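Local coordinates for solute binding protein MsmE (Bacillus subtilis subsp. subtilis str. 168, PDB 4R6H) that binds melibiose, raffinose and stachyose as the solute-binding component of the MelEDC-MsmX ABC transporter that imports them, at residues Ser254-Leu259 against Gly272-Asp277. Residues are numbered along the deposited sequence; the frame is centred on the assembly and turned at random.
Sequences SQLIEL and GTLGQD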
ATOM      1  N   SER A 254      -3.077 -18.394  -0.480  1.00 20.95           N
ATOM      2  CA  SER A 254      -2.763 -19.265  -1.615  1.00 21.49           C
ATOM      3  C   SER A 254      -4.007 -19.743  -2.350  1.00 25.82           C
ATOM      4  O   SER A 254      -3.852 -20.210  -3.469  1.00 25.06           O
ATOM      5  CB  SER A 254      -1.965 -20.490  -1.158  1.00 22.31           C
ATOM      6  OG  SER A 254      -2.712 -21.223  -0.259  1.00 25.03           O
ATOM      7  N   GLN A 255      -5.206 -19.628  -1.740  1.00 19.88           N
ATOM      8  CA  GLN A 255      -6.447 -20.065  -2.350  1.00 20.87           C
ATOM      9  C   GLN A 255      -7.094 -19.011  -3.267  1.00 22.22           C
ATOM     10  O   GLN A 255      -7.987 -19.322  -4.070  1.00 22.28           O
ATOM     11  CB  GLN A 255      -7.433 -20.478  -1.264  1.00 21.83           C
ATOM     12  CG  GLN A 255      -6.922 -21.622  -0.366  1.00 27.23           C
ATOM     13  CD  GLN A 255      -7.631 -21.782   0.995  1.00 33.30           C
ATOM     14  OE1 GLN A 255      -8.292 -20.893   1.500  1.00 39.63           O
ATOM     15  NE2 GLN A 255      -7.464 -22.956   1.589  1.00 67.85           N
ATOM     16  N   LEU A 256      -6.662 -17.756  -3.152  1.00 20.46           N
ATOM     17  CA  LEU A 256      -7.403 -16.656  -3.747  1.00 17.28           C
ATOM     18  C   LEU A 256      -7.471 -16.740  -5.272  1.00 18.53           C
ATOM     19  O   LEU A 256      -8.547 -16.587  -5.867  1.00 19.77           O
ATOM     20  CB  LEU A 256      -6.776 -15.313  -3.315  1.00 19.25           C
ATOM     21  CG  LEU A 256      -7.315 -14.053  -4.055  1.00 18.91           C
ATOM     22  CD1 LEU A 256      -8.814 -13.900  -3.867  1.00 21.78           C
ATOM     23  CD2 LEU A 256      -6.546 -12.819  -3.634  1.00 21.39           C
ATOM     24  N   ILE A 257      -6.325 -16.918  -5.921  1.00 20.09           N
ATOM     25  CA  ILE A 257      -6.289 -16.848  -7.386  1.00 18.80           C
ATOM     26  C   ILE A 257      -7.217 -17.907  -7.968  1.00 19.09           C
ATOM     27  O   ILE A 257      -8.023 -17.590  -8.865  1.00 18.67           O
ATOM     28  CB  ILE A 257      -4.877 -17.017  -7.931  1.00 17.08           C
ATOM     29  CG1 ILE A 257      -4.018 -15.794  -7.577  1.00 21.06           C
ATOM     30  CG2 ILE A 257      -4.910 -17.234  -9.428  1.00 18.99           C
ATOM     31  CD1 ILE A 257      -2.526 -15.996  -7.777  1.00 19.43           C
ATOM     32  N   GLU A 258      -7.110 -19.146  -7.496  1.00 17.85           N
ATOM     33  CA  GLU A 258      -7.955 -20.226  -8.030  1.00 19.68           C
ATOM     34  C   GLU A 258      -9.447 -19.931  -7.793  1.00 20.04           C
ATOM     35  O   GLU A 258     -10.272 -20.092  -8.715  1.00 19.84           O
ATOM     36  CB  GLU A 258      -7.589 -21.612  -7.425  1.00 22.74           C
ATOM     37  CG  GLU A 258      -8.537 -22.751  -7.849  1.00 40.50           C
ATOM     38  CD  GLU A 258      -8.062 -24.173  -7.523  1.00 59.31           C
ATOM     39  OE1 GLU A 258      -6.917 -24.326  -7.053  1.00 45.30           O
ATOM     40  OE2 GLU A 258      -8.841 -25.152  -7.742  1.00 31.15           O
ATOM     41  N   LEU A 259      -9.821 -19.442  -6.624  1.00 19.24           N
ATOM     42  CA  LEU A 259     -11.231 -19.171  -6.359  1.00 18.86           C
ATOM     43  C   LEU A 259     -11.748 -18.013  -7.220  1.00 19.12           C
ATOM     44  O   LEU A 259     -12.860 -18.080  -7.775  1.00 18.44           O
ATOM     45  CB  LEU A 259     -11.507 -18.859  -4.889  1.00 19.47           C
ATOM     46  CG  LEU A 259     -11.367 -20.029  -3.957  1.00 20.99           C
ATOM     47  CD1 LEU A 259     -11.406 -19.494  -2.521  1.00 22.46           C
ATOM     48  CD2 LEU A 259     -12.434 -21.103  -4.171  1.00 24.38           C
ATOM     49  N   GLY A 272      -3.005  -6.435  -5.726  1.00 34.59           N
ATOM     50  CA  GLY A 272      -2.130  -5.809  -6.714  1.00 31.07           C
ATOM     51  C   GLY A 272      -1.918  -6.597  -8.002  1.00 20.19           C
ATOM     52  O   GLY A 272      -1.726  -5.981  -9.034  1.00 21.57           O
ATOM     53  N   THR A 273      -1.878  -7.917  -7.942  1.00 23.74           N
ATOM     54  CA  THR A 273      -1.635  -8.706  -9.161  1.00 22.36           C
ATOM     55  C   THR A 273      -2.751  -9.698  -9.432  1.00 19.75           C
ATOM     56  O   THR A 273      -2.598 -10.612 -10.230  1.00 20.11           O
ATOM     57  CB  THR A 273      -0.314  -9.458  -9.142  1.00 22.63           C
ATOM     58  OG1 THR A 273      -0.299 -10.370  -8.018  1.00 27.36           O
ATOM     59  CG2 THR A 273       0.861  -8.479  -9.034  1.00 22.55           C
ATOM     60  N   LEU A 274      -3.889  -9.520  -8.788  1.00 19.35           N
ATOM     61  CA  LEU A 274      -4.929 -10.537  -8.867  1.00 19.04           C
ATOM     62  C   LEU A 274      -5.451 -10.684 -10.289  1.00 18.37           C
ATOM     63  O   LEU A 274      -5.596 -11.817 -10.801  1.00 18.06           O
ATOM     64  CB  LEU A 274      -6.090 -10.264  -7.892  1.00 19.83           C
ATOM     65  CG  LEU A 274      -7.227 -11.316  -7.844  1.00 16.88           C
ATOM     66  CD1 LEU A 274      -6.715 -12.690  -7.460  1.00 22.30           C
ATOM     67  CD2 LEU A 274      -8.351 -10.892  -6.890  1.00 21.32           C
ATOM     68  N   GLY A 275      -5.748  -9.557 -10.931  1.00 20.10           N
ATOM     69  CA  GLY A 275      -6.313  -9.586 -12.273  1.00 18.95           C
ATOM     70  C   GLY A 275      -5.413 -10.318 -13.220  1.00 17.96           C
ATOM     71  O   GLY A 275      -5.815 -11.186 -13.972  1.00 19.88           O
ATOM     72  N   GLN A 276      -4.135  -9.957 -13.191  1.00 17.77           N
ATOM     73  CA  GLN A 276      -3.205 -10.521 -14.166  1.00 20.28           C
ATOM     74  C   GLN A 276      -2.980 -12.009 -13.890  1.00 22.35           C
ATOM     75  O   GLN A 276      -2.858 -12.851 -14.815  1.00 23.43           O
ATOM     76  CB  GLN A 276      -1.893  -9.695 -14.190  1.00 21.62           C
ATOM     77  CG  GLN A 276      -1.002  -9.708 -12.920  1.00 21.32           C
ATOM     78  CD  GLN A 276      -0.016  -8.535 -12.755  1.00 23.42           C
ATOM     79  OE1 GLN A 276       1.188  -8.728 -12.534  1.00 29.28           O
ATOM     80  NE2 GLN A 276      -0.521  -7.361 -12.789  1.00 23.27           N
ATOM     81  N   ASP A 277      -2.945 -12.374 -12.618  1.00 18.69           N
ATOM     82  CA  ASP A 277      -2.729 -13.762 -12.225  1.00 18.91           C
ATOM     83  C   ASP A 277      -3.931 -14.640 -12.598  1.00 21.27           C
ATOM     84  O   ASP A 277      -3.762 -15.772 -13.073  1.00 21.58           O
ATOM     85  CB  ASP A 277      -2.466 -13.871 -10.736  1.00 21.97           C
ATOM     86  CG  ASP A 277      -1.151 -13.260 -10.318  1.00 25.73           C
ATOM     87  OD1 ASP A 277      -0.257 -13.103 -11.186  1.00 27.51           O
ATOM     88  OD2 ASP A 277      -1.095 -12.912  -9.100  1.00 27.65           O
TER
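Leu-274 lays its CD1 methyl against the branch carbon of Leu-256, CD1 to CG 3.7 Å, and the two leucine side chains cross at about a right angle. Both hold CG opposite the backbone N (chi1 170° in Leu-256, -177° in Leu-274), which carries the methyls of each into the space between the helices. Ile-257 runs past Leu-274 in the opposite direction, its CG1 4.1 Å from Leu-274 CD1, and its extended tail ends on Asp-277, where Ile-257 CD1 lies 3.6 Å from Asp-277 CB. The same methyl also brushes the carboxylate at OD2, an atom that accepts a hydrogen bond from the Thr-273 hydroxyl, which comes in from above the carboxylate plane (OG1 to OD2 2.9 Å). Cutting Ile-257 back to an alanine removes CG1 and CD1, and is likely to open a gap beside Asp-277 CB and leave Leu-274 CD1 with Leu-256 as its one apolar neighbour across the contact. No hydrogen bond joins the segments. Beneath them, Leu-256 rests on Ile-265 and Leu-274 on Thr-268, both of strand 265-269. The contact thus packs helices 256-261 and 274-281, which flank that strand in sequence, against each other over the mixed sheet, a helix-on-sheet layer of the alpha/beta fold of solute-binding proteins.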